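Local coordinates for DNA repair protein MmcB-related protein (Silicibacter pomeroyi, PDB 3DNX) that is of unknown function but belongs to the MmcB-like family of the PD-(D/E)XK nuclease clan and is probably involved in DNA repair, at residues G52-I57 with V127-F132; F35-A38 with R42-V45. All coordinates share one frame; numbering follows the deposited sequence.

Contact 1. Residues G52-I57 with V127-F132; sequences GEIWVI and VLIQKF
I54 meets L128 with a single methyl group, and that meeting illustrates how a sparse apolar contact can seat a helix on a sheet. The I54 CD1 methyl stands 3.9 Å from L128 CD1, and L128 CB is equally near to it; the two side chains meet at a slant. The same methyl comes within 4.3 Å of I129 CG1, which puts it against two successive residues of the helix. What carries it that far is the shape of I54: CG1 sits anti to the carbonyl carbon (chi1 -66°), and the stem runs on, nearly extended, from the strand toward the helix. L120 and M46 add to the apolar surroundings of I54, while L128 also touches P37 and F35.

I129 meets backbone as well: its CD1 rests 4.0 Å from G52 O and 4.1 Å from G52 CA. G52 has a positive phi (89°), a conformation in which a beta carbon would press on the carbonyl O of the residue before, and the I129 methyl takes up the space beside its CA. G52 O, in a buried residue, is not left to apolar company, since R125 NH1 from an earlier turn of the same helix donates a hydrogen bond to it. The second subunit joins in as well: I129 packs on I129 of that subunit, and Q130 on its G52. The C-terminal helix 122-144 is thus laid against the start of the central strand 54-59, a helix-on-sheet packing in the mixed alpha/beta fold of the PD-(D/E)XK clan.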
# COMPACT_ATOMS: atom_id res chain seq x y z
N GLY A 52 1.42 11.67 -6.42
CA GLY A 52 0.90 10.64 -7.30
C GLY A 52 1.73 10.40 -8.55
O GLY A 52 1.28 9.73 -9.45
N GLU A 53 2.96 10.89 -8.59
CA GLU A 53 3.90 10.63 -9.69
C GLU A 53 4.21 9.11 -9.72
O GLU A 53 4.33 8.47 -8.68
CB GLU A 53 5.18 11.46 -9.49
CG GLU A 53 4.97 12.99 -9.16
CD GLU A 53 5.06 13.37 -7.64
OE1 GLU A 53 5.78 14.32 -7.26
OE2 GLU A 53 4.44 12.72 -6.81
N ILE A 54 4.24 8.50 -10.91
CA ILE A 54 4.52 7.07 -11.03
C ILE A 54 5.85 6.89 -11.79
O ILE A 54 6.02 7.41 -12.90
CB ILE A 54 3.35 6.30 -11.73
CG1 ILE A 54 2.09 6.34 -10.86
CG2 ILE A 54 3.70 4.81 -11.98
CD1 ILE A 54 0.82 6.22 -11.65
N TRP A 55 6.78 6.17 -11.14
CA TRP A 55 8.07 5.83 -11.69
C TRP A 55 8.20 4.33 -11.82
O TRP A 55 7.78 3.58 -10.95
CB TRP A 55 9.17 6.30 -10.74
CG TRP A 55 9.37 7.77 -10.67
CD1 TRP A 55 8.56 8.75 -11.17
CD2 TRP A 55 10.45 8.44 -10.02
NE1 TRP A 55 9.06 9.99 -10.85
CE2 TRP A 55 10.23 9.82 -10.15
CE3 TRP A 55 11.55 8.00 -9.32
CZ2 TRP A 55 11.10 10.77 -9.63
CZ3 TRP A 55 12.44 8.96 -8.80
CH2 TRP A 55 12.19 10.32 -8.97
N VAL A 56 8.73 3.89 -12.94
CA VAL A 56 9.09 2.50 -13.14
C VAL A 56 10.61 2.46 -13.15
O VAL A 56 11.29 3.24 -13.87
CB VAL A 56 8.51 1.96 -14.45
CG1 VAL A 56 9.29 0.71 -14.94
CG2 VAL A 56 6.99 1.72 -14.28
N ILE A 57 11.15 1.54 -12.35
CA ILE A 57 12.58 1.31 -12.30
C ILE A 57 12.85 -0.16 -12.58
O ILE A 57 12.41 -1.04 -11.84
CB ILE A 57 13.21 1.71 -10.94
CG1 ILE A 57 12.93 3.18 -10.66
CG2 ILE A 57 14.73 1.47 -10.90
CD1 ILE A 57 11.96 3.35 -9.55
N VAL A 127 -6.03 4.02 -11.95
CA VAL A 127 -6.00 2.56 -11.99
C VAL A 127 -4.72 2.03 -11.37
O VAL A 127 -4.74 1.09 -10.57
CB VAL A 127 -6.15 2.03 -13.43
CG1 VAL A 127 -5.89 0.52 -13.49
CG2 VAL A 127 -7.51 2.30 -13.94
N LEU A 128 -3.58 2.65 -11.73
CA LEU A 128 -2.32 2.18 -11.26
C LEU A 128 -2.10 2.43 -9.77
O LEU A 128 -1.49 1.63 -9.11
CB LEU A 128 -1.19 2.85 -12.06
CG LEU A 128 -1.11 2.46 -13.53
CD1 LEU A 128 -0.11 3.40 -14.21
CD2 LEU A 128 -0.67 0.98 -13.66
N ILE A 129 -2.54 3.57 -9.26
CA ILE A 129 -2.47 3.85 -7.82
C ILE A 129 -3.31 2.86 -6.99
O ILE A 129 -2.88 2.39 -5.92
CB ILE A 129 -2.79 5.34 -7.50
CG1 ILE A 129 -1.72 6.22 -8.17
CG2 ILE A 129 -2.90 5.57 -5.92
CD1 ILE A 129 -1.81 7.68 -7.87
N GLN A 130 -4.46 2.48 -7.53
CA GLN A 130 -5.34 1.50 -6.90
C GLN A 130 -4.64 0.14 -6.82
O GLN A 130 -4.71 -0.57 -5.79
CB GLN A 130 -6.67 1.39 -7.65
CG GLN A 130 -7.56 0.22 -7.25
CD GLN A 130 -8.28 0.47 -5.99
OE1 GLN A 130 -8.75 1.58 -5.76
NE2 GLN A 130 -8.44 -0.57 -5.16
N LYS A 131 -3.94 -0.20 -7.91
CA LYS A 131 -3.23 -1.47 -8.01
C LYS A 131 -2.05 -1.50 -7.06
O LYS A 131 -1.79 -2.51 -6.43
CB LYS A 131 -2.75 -1.72 -9.44
CG LYS A 131 -3.82 -2.24 -10.34
CD LYS A 131 -3.35 -2.35 -11.79
CE LYS A 131 -4.58 -2.51 -12.69
NZ LYS A 131 -4.38 -3.59 -13.71
N PHE A 132 -1.33 -0.39 -7.00
CA PHE A 132 -0.20 -0.23 -6.12
C PHE A 132 -0.64 -0.39 -4.65
O PHE A 132 -0.04 -1.18 -3.90
CB PHE A 132 0.42 1.12 -6.37
CG PHE A 132 1.61 1.44 -5.54
CD1 PHE A 132 2.88 1.36 -6.07
CD2 PHE A 132 1.48 1.87 -4.23
CE1 PHE A 132 3.99 1.69 -5.31
CE2 PHE A 132 2.57 2.20 -3.47
CZ PHE A 132 3.84 2.10 -3.98

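Contact 2. Residues F35-A38 with R42-V45; sequences FVPA and RVDV
F35 O takes the N-H of V43 at 2.7 Å and is also approached by R42 CA, 3.4 Å away in a CA-H...O contact, so one carbonyl oxygen holds two neighbouring residues of the facing chain. The V43 N-H...O bond is nearly straight at 169°, with the nitrogen tilted somewhat from the carbonyl plane. Its return partner is looser: F35 N reaches V43 O at 3.0 Å with an angle of 137° at the hydrogen, the nitrogen this time in the carbonyl plane. F35 and V43 therefore form an antiparallel hydrogen-bonded pair, with both side chains on the same face of the sheet.

This pair closes the hairpin between strands 30-35 and 43-48, and immediately after it the chain turns a corner at D44. There D44 N bonds to E58 OE2 and D44 OD2 to C59 N, a grouping of acidic residues consistent with the active-site motif of the PD-(D/E)XK clan.

On the shared face, V43 divides its methyls between two partners. CG1 is anti to the carbonyl carbon (chi1 -49°) and faces P37 CG at 4.2 Å, which leaves CG2 between the backbone N and the carbonyl carbon, 3.8 Å from F35 CB and near the plane of the F35 ring at its edge. The ring itself leads away toward L128, K131 and H135 of helix 122-144. With an alanine at V43, both methyls would be gone, which would probably open a gap beside P37 and the edge of the F35 ring. Nearer the solvent, the aliphatic part of R42 crosses V36, CG to V36 CG2 at 4.0 Å, and its NH1 makes a long, weak ion pair with E34.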
# COMPACT_ATOMS: atom_id res chain seq x y z
N PHE A 35 5.70 -5.31 -9.66
CA PHE A 35 4.41 -4.76 -9.92
C PHE A 35 3.87 -5.05 -11.33
O PHE A 35 4.59 -4.87 -12.32
CB PHE A 35 4.48 -3.27 -9.75
CG PHE A 35 3.18 -2.61 -9.93
CD1 PHE A 35 2.92 -1.89 -11.07
CD2 PHE A 35 2.18 -2.75 -8.98
CE1 PHE A 35 1.72 -1.26 -11.26
CE2 PHE A 35 0.96 -2.14 -9.18
CZ PHE A 35 0.74 -1.38 -10.31
N VAL A 36 2.60 -5.41 -11.42
CA VAL A 36 1.94 -5.77 -12.69
C VAL A 36 0.98 -4.66 -13.15
O VAL A 36 -0.15 -4.56 -12.65
CB VAL A 36 1.18 -7.09 -12.60
CG1 VAL A 36 0.41 -7.37 -13.90
CG2 VAL A 36 2.12 -8.22 -12.27
N PRO A 37 1.42 -3.82 -14.09
CA PRO A 37 0.55 -2.75 -14.57
C PRO A 37 -0.54 -3.18 -15.56
O PRO A 37 -1.53 -2.47 -15.75
CB PRO A 37 1.54 -1.76 -15.21
CG PRO A 37 2.71 -2.62 -15.65
CD PRO A 37 2.76 -3.79 -14.72
N ALA A 38 -0.34 -4.34 -16.19
CA ALA A 38 -1.25 -4.86 -17.20
C ALA A 38 -0.82 -6.29 -17.45
O ALA A 38 0.34 -6.66 -17.18
CB ALA A 38 -1.16 -4.05 -18.51
N ARG A 42 5.51 -7.01 -16.07
CA ARG A 42 5.88 -6.88 -14.67
C ARG A 42 7.07 -5.96 -14.54
O ARG A 42 8.03 -6.08 -15.31
CB ARG A 42 6.19 -8.23 -14.07
CG ARG A 42 6.13 -8.21 -12.55
CD ARG A 42 6.38 -9.58 -11.98
NE ARG A 42 7.75 -9.98 -12.24
CZ ARG A 42 8.34 -11.08 -11.78
NH1 ARG A 42 7.68 -11.93 -10.97
NH2 ARG A 42 9.62 -11.32 -12.11
N VAL A 43 7.00 -5.00 -13.62
CA VAL A 43 8.10 -4.07 -13.45
C VAL A 43 8.81 -4.35 -12.12
O VAL A 43 8.18 -4.70 -11.14
CB VAL A 43 7.65 -2.57 -13.54
CG1 VAL A 43 6.78 -2.29 -14.79
CG2 VAL A 43 6.99 -2.12 -12.32
N ASP A 44 10.12 -4.18 -12.11
CA ASP A 44 10.95 -4.57 -10.95
C ASP A 44 10.66 -3.72 -9.70
O ASP A 44 10.50 -4.27 -8.62
CB ASP A 44 12.42 -4.47 -11.32
CG ASP A 44 12.82 -5.46 -12.42
OD1 ASP A 44 12.15 -6.51 -12.56
OD2 ASP A 44 13.82 -5.17 -13.11
N VAL A 45 10.59 -2.41 -9.89
CA VAL A 45 10.17 -1.51 -8.84
C VAL A 45 9.21 -0.48 -9.44
O VAL A 45 9.49 0.12 -10.49
CB VAL A 45 11.36 -0.80 -8.16
CG1 VAL A 45 10.85 0.24 -7.11
CG2 VAL A 45 12.26 -1.82 -7.48

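Overall arrangement
Contact 2 closes early in the chain and contact 1 opens after it, yet their centres lie about 9 Å apart because strands 43-48 and 54-59 are neighbours in one sheet. I57 N probably donates a hydrogen bond to V45 O at 2.9 Å, joining the two directly. The second link is aromatic: the F35 ring of contact 2 reaches the helix of contact 1, with CZ 3.6 Å from K131 CB and CE2 also 3.6 Å from F132 N. The F35 side chain lies about 8 Å from a bound sodium ion. At the far end of strand 54-59, C59, which with D65 forms a sodium site, packs on V45.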